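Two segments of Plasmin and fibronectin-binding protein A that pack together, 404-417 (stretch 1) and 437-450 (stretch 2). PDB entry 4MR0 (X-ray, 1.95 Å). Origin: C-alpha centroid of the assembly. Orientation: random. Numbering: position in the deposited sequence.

Stretch 1 404-417: HYRESGAALVNAYS
Stretch 2 437-450: IFNIADPKTKAIRV

How do the two backbones run past each other? They lie parallel and in register, G409 beside K444 and onward one for one to A415 beside V450, with A411 CA 4.4 Å from K446 CA and L412 CA 5.1 Å from A447 CA. The chain is extended at A410 and A411 (phi/psi -154/162 and -141/106), turns a corner at L412 (-52/-42) and V413, then extends again through N414 (-140/93) and A415. The partner bends in step: T445 (-100/127) and K446 (-97/139) are extended, A447 (-73/-59) makes the corner, and I448 to V450 resume. A type I turn precedes each pairing, R406 to G409 and D442 to T445.

Which hydrogen bonds hold this register? A410 N donates to K444 O at 3.2 Å, and A410 O accepts K446 N at 2.8 Å, so A410 reaches the residues flanking T445, as parallel strands require. L412 N follows with K446 O at 2.9 Å. At the corner the ladder continues through V413 N to A447 O, 3.0 Å, then R449 N to V413 O, 2.8 Å, and A415 N to R449 O, 2.9 Å. G409 has phi/psi 101/-174; a CB there would be jammed against the preceding carbonyl and lie 3.0 Å from K444 O.

What does D442 do at the start of the contact? With chi1 t, it accepts Y405 OH on OD1 at 2.5 Å, a short bond near the plane of the tyrosine ring (Y405 chi1 t, chi2 73°). Its OD2 accepts T445 OG1 at 2.7 Å, tying the carboxylate to its own turn, while a water donates to both D442 OD2 (2.9 Å) and R406 O (3.0 Å), bridging the stretches. K444, chi1 m and then t, t, p, extends alongside: its CD is 3.2 Å from Y405 OH and its CE 3.1 Å from E407 O.

Where do the apolar and remaining polar side chains meet? L412 (m, t) points toward the other stretch, its CD1 3.9 Å from both F438 CD2 and I440 CG1 and its CG 3.6 Å from T445 CG2. V413 (t) brings CG2 to 3.9 Å from F438 CE2; both approaches to F438 (chi1 m, chi2 76°) are at the ring edge. V413 and A415 share a sheet face with I448 (m, t) and V450 (t), and A415 CB lies 4.3 Å from V450 CG2. On the other face R449, t through chi3 with chi4 -81°, donates from NH1 to N414 OD1 at 3.0 Å; N414 has chi1 t and chi2 -2°.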

# COMPACT_ATOMS: atom_id res chain seq x y z
N HIS A 404 -6.89 11.92 -11.05
CA HIS A 404 -7.63 10.67 -10.91
C HIS A 404 -8.70 10.86 -9.85
O HIS A 404 -8.45 11.46 -8.80
CB HIS A 404 -6.69 9.54 -10.50
CG HIS A 404 -5.76 9.10 -11.59
ND1 HIS A 404 -4.55 8.49 -11.33
CD2 HIS A 404 -5.88 9.15 -12.93
CE1 HIS A 404 -3.96 8.19 -12.47
NE2 HIS A 404 -4.75 8.57 -13.46
N TYR A 405 -9.90 10.36 -10.12
CA TYR A 405 -11.00 10.45 -9.17
C TYR A 405 -11.90 9.24 -9.34
O TYR A 405 -12.23 8.85 -10.46
CB TYR A 405 -11.83 11.72 -9.39
CG TYR A 405 -12.89 11.93 -8.33
CD1 TYR A 405 -12.53 12.34 -7.03
CD2 TYR A 405 -14.23 11.68 -8.59
CE1 TYR A 405 -13.50 12.47 -6.03
CE2 TYR A 405 -15.20 11.81 -7.60
CZ TYR A 405 -14.83 12.21 -6.32
OH TYR A 405 -15.78 12.31 -5.34
N ARG A 406 -12.28 8.65 -8.21
CA ARG A 406 -13.13 7.46 -8.22
C ARG A 406 -14.56 7.82 -7.80
O ARG A 406 -14.82 8.16 -6.65
CB ARG A 406 -12.54 6.42 -7.27
CG ARG A 406 -13.23 5.08 -7.28
CD ARG A 406 -12.32 4.02 -6.68
NE ARG A 406 -12.88 2.68 -6.78
CZ ARG A 406 -13.85 2.21 -6.00
NH1 ARG A 406 -14.38 2.96 -5.05
NH2 ARG A 406 -14.27 0.96 -6.17
N GLU A 407 -15.49 7.73 -8.75
CA GLU A 407 -16.90 8.04 -8.50
C GLU A 407 -17.49 7.16 -7.41
O GLU A 407 -18.39 7.59 -6.69
CB GLU A 407 -17.72 7.85 -9.78
CG GLU A 407 -17.46 8.89 -10.87
CD GLU A 407 -17.61 10.31 -10.35
OE1 GLU A 407 -18.56 10.56 -9.58
OE2 GLU A 407 -16.78 11.17 -10.72
N SER A 408 -16.98 5.94 -7.30
CA SER A 408 -17.46 4.99 -6.31
C SER A 408 -17.00 5.35 -4.90
O SER A 408 -17.43 4.74 -3.92
CB SER A 408 -16.98 3.58 -6.67
OG SER A 408 -18.06 2.67 -6.72
N GLY A 409 -16.11 6.34 -4.80
CA GLY A 409 -15.63 6.76 -3.50
C GLY A 409 -14.26 6.23 -3.12
O GLY A 409 -13.58 5.57 -3.91
N ALA A 410 -13.85 6.51 -1.88
CA ALA A 410 -12.56 6.08 -1.38
C ALA A 410 -12.57 5.93 0.13
O ALA A 410 -13.44 6.45 0.82
CB ALA A 410 -11.49 7.08 -1.80
N ALA A 411 -11.59 5.19 0.64
CA ALA A 411 -11.42 4.98 2.08
C ALA A 411 -9.90 5.03 2.27
O ALA A 411 -9.20 4.09 1.90
CB ALA A 411 -11.99 3.63 2.49
N LEU A 412 -9.41 6.12 2.84
CA LEU A 412 -7.98 6.32 3.03
C LEU A 412 -7.25 5.17 3.73
O LEU A 412 -6.15 4.80 3.34
CB LEU A 412 -7.74 7.67 3.71
CG LEU A 412 -8.35 8.79 2.83
CD1 LEU A 412 -8.02 10.16 3.38
CD2 LEU A 412 -7.83 8.65 1.40
N VAL A 413 -7.86 4.62 4.76
CA VAL A 413 -7.30 3.45 5.43
C VAL A 413 -8.45 2.46 5.30
O VAL A 413 -9.57 2.74 5.74
CB VAL A 413 -6.98 3.69 6.91
CG1 VAL A 413 -6.63 2.36 7.57
CG2 VAL A 413 -5.81 4.64 7.05
N ASN A 414 -8.20 1.31 4.69
CA ASN A 414 -9.25 0.33 4.49
C ASN A 414 -8.77 -1.09 4.72
O ASN A 414 -8.23 -1.72 3.81
CB ASN A 414 -9.80 0.49 3.06
CG ASN A 414 -11.02 -0.37 2.79
OD1 ASN A 414 -11.46 -1.13 3.65
ND2 ASN A 414 -11.57 -0.25 1.58
N ALA A 415 -8.94 -1.59 5.94
CA ALA A 415 -8.55 -2.96 6.27
C ALA A 415 -9.82 -3.76 6.09
O ALA A 415 -10.70 -3.75 6.95
CB ALA A 415 -8.08 -3.06 7.72
N TYR A 416 -9.92 -4.47 4.97
CA TYR A 416 -11.11 -5.24 4.66
C TYR A 416 -10.88 -6.74 4.61
O TYR A 416 -9.78 -7.22 4.86
CB TYR A 416 -11.68 -4.77 3.31
CG TYR A 416 -10.91 -5.25 2.11
CD1 TYR A 416 -9.65 -4.72 1.79
CD2 TYR A 416 -11.42 -6.25 1.28
CE1 TYR A 416 -8.92 -5.19 0.69
CE2 TYR A 416 -10.71 -6.73 0.19
CZ TYR A 416 -9.47 -6.19 -0.11
OH TYR A 416 -8.78 -6.66 -1.21
N SER A 417 -11.94 -7.48 4.30
CA SER A 417 -11.87 -8.93 4.23
C SER A 417 -12.04 -9.44 2.80
O SER A 417 -12.94 -9.00 2.08
CB SER A 417 -12.95 -9.54 5.13
OG SER A 417 -12.76 -9.16 6.48
N ILE A 437 -3.10 11.78 10.59
CA ILE A 437 -3.86 13.00 10.32
C ILE A 437 -4.52 12.86 8.96
O ILE A 437 -3.87 12.46 7.99
CB ILE A 437 -2.95 14.26 10.28
CG1 ILE A 437 -2.17 14.39 11.58
CG2 ILE A 437 -3.81 15.50 10.06
CD1 ILE A 437 -0.98 13.46 11.69
N PHE A 438 -5.81 13.16 8.89
CA PHE A 438 -6.54 13.08 7.63
C PHE A 438 -7.11 14.46 7.29
O PHE A 438 -7.75 15.09 8.13
CB PHE A 438 -7.70 12.08 7.71
CG PHE A 438 -7.30 10.68 8.10
CD1 PHE A 438 -6.98 10.38 9.42
CD2 PHE A 438 -7.27 9.67 7.15
CE1 PHE A 438 -6.64 9.07 9.79
CE2 PHE A 438 -6.94 8.36 7.51
CZ PHE A 438 -6.62 8.06 8.83
N ASN A 439 -6.86 14.93 6.07
CA ASN A 439 -7.38 16.21 5.60
C ASN A 439 -8.21 15.86 4.38
O ASN A 439 -7.67 15.62 3.30
CB ASN A 439 -6.24 17.16 5.23
CG ASN A 439 -5.35 17.48 6.42
OD1 ASN A 439 -5.83 17.97 7.44
ND2 ASN A 439 -4.06 17.21 6.28
N ILE A 440 -9.52 15.80 4.57
CA ILE A 440 -10.44 15.41 3.51
C ILE A 440 -11.35 16.53 3.01
O ILE A 440 -11.99 17.23 3.79
CB ILE A 440 -11.31 14.23 3.98
CG1 ILE A 440 -10.40 13.07 4.39
CG2 ILE A 440 -12.28 13.82 2.89
CD1 ILE A 440 -11.12 11.93 5.11
N ALA A 441 -11.39 16.68 1.69
CA ALA A 441 -12.22 17.69 1.05
C ALA A 441 -13.25 17.03 0.14
O ALA A 441 -14.23 17.64 -0.26
CB ALA A 441 -11.35 18.66 0.25
N ASP A 442 -13.00 15.76 -0.19
CA ASP A 442 -13.90 14.99 -1.05
C ASP A 442 -15.04 14.39 -0.24
O ASP A 442 -14.80 13.62 0.69
CB ASP A 442 -13.12 13.88 -1.76
CG ASP A 442 -14.02 12.96 -2.56
OD1 ASP A 442 -14.90 13.47 -3.27
OD2 ASP A 442 -13.83 11.72 -2.49
N PRO A 443 -16.29 14.73 -0.58
CA PRO A 443 -17.44 14.20 0.16
C PRO A 443 -17.66 12.69 0.03
O PRO A 443 -18.43 12.11 0.80
CB PRO A 443 -18.62 15.01 -0.40
CG PRO A 443 -18.18 15.34 -1.79
CD PRO A 443 -16.72 15.70 -1.60
N LYS A 444 -16.97 12.06 -0.91
CA LYS A 444 -17.11 10.62 -1.12
C LYS A 444 -15.99 9.82 -0.45
O LYS A 444 -15.95 8.59 -0.57
CB LYS A 444 -17.13 10.29 -2.61
CG LYS A 444 -18.41 10.68 -3.34
CD LYS A 444 -18.29 10.35 -4.83
CE LYS A 444 -19.66 10.14 -5.46
NZ LYS A 444 -20.54 11.33 -5.32
N THR A 445 -15.08 10.51 0.24
CA THR A 445 -13.97 9.83 0.89
C THR A 445 -14.14 9.61 2.38
O THR A 445 -14.42 10.52 3.15
CB THR A 445 -12.63 10.59 0.64
OG1 THR A 445 -12.27 10.48 -0.74
CG2 THR A 445 -11.51 10.01 1.50
N LYS A 446 -13.95 8.35 2.77
CA LYS A 446 -14.04 7.91 4.16
C LYS A 446 -12.61 7.91 4.68
O LYS A 446 -11.69 7.50 3.97
CB LYS A 446 -14.63 6.50 4.18
CG LYS A 446 -15.12 6.02 5.54
CD LYS A 446 -15.55 4.56 5.44
CE LYS A 446 -17.03 4.38 5.77
NZ LYS A 446 -17.79 3.87 4.60
N ALA A 447 -12.40 8.36 5.91
CA ALA A 447 -11.05 8.39 6.47
C ALA A 447 -10.56 7.00 6.83
O ALA A 447 -9.55 6.52 6.32
CB ALA A 447 -11.01 9.29 7.70
N ILE A 448 -11.29 6.34 7.72
CA ILE A 448 -10.92 5.02 8.21
C ILE A 448 -12.02 3.99 8.11
O ILE A 448 -13.18 4.26 8.44
CB ILE A 448 -10.50 5.10 9.70
CG1 ILE A 448 -9.34 6.07 9.86
CG2 ILE A 448 -10.14 3.72 10.21
CD1 ILE A 448 -9.00 6.39 11.31
N ARG A 449 -11.64 2.79 7.69
CA ARG A 449 -12.57 1.68 7.56
C ARG A 449 -11.89 0.36 7.92
O ARG A 449 -10.79 0.07 7.43
CB ARG A 449 -13.10 1.61 6.13
CG ARG A 449 -14.03 0.45 5.85
CD ARG A 449 -14.60 0.54 4.45
NE ARG A 449 -15.66 -0.44 4.23
CZ ARG A 449 -15.46 -1.72 3.94
NH1 ARG A 449 -14.22 -2.19 3.81
NH2 ARG A 449 -16.50 -2.53 3.78
N VAL A 450 -12.53 -0.42 8.78
CA VAL A 450 -12.02 -1.74 9.17
C VAL A 450 -13.26 -2.61 9.13
O VAL A 450 -14.24 -2.34 9.83
CB VAL A 450 -11.45 -1.75 10.61
CG1 VAL A 450 -11.07 -3.18 11.01
CG2 VAL A 450 -10.23 -0.86 10.70
O HOH W 1 -13.52 9.43 -4.31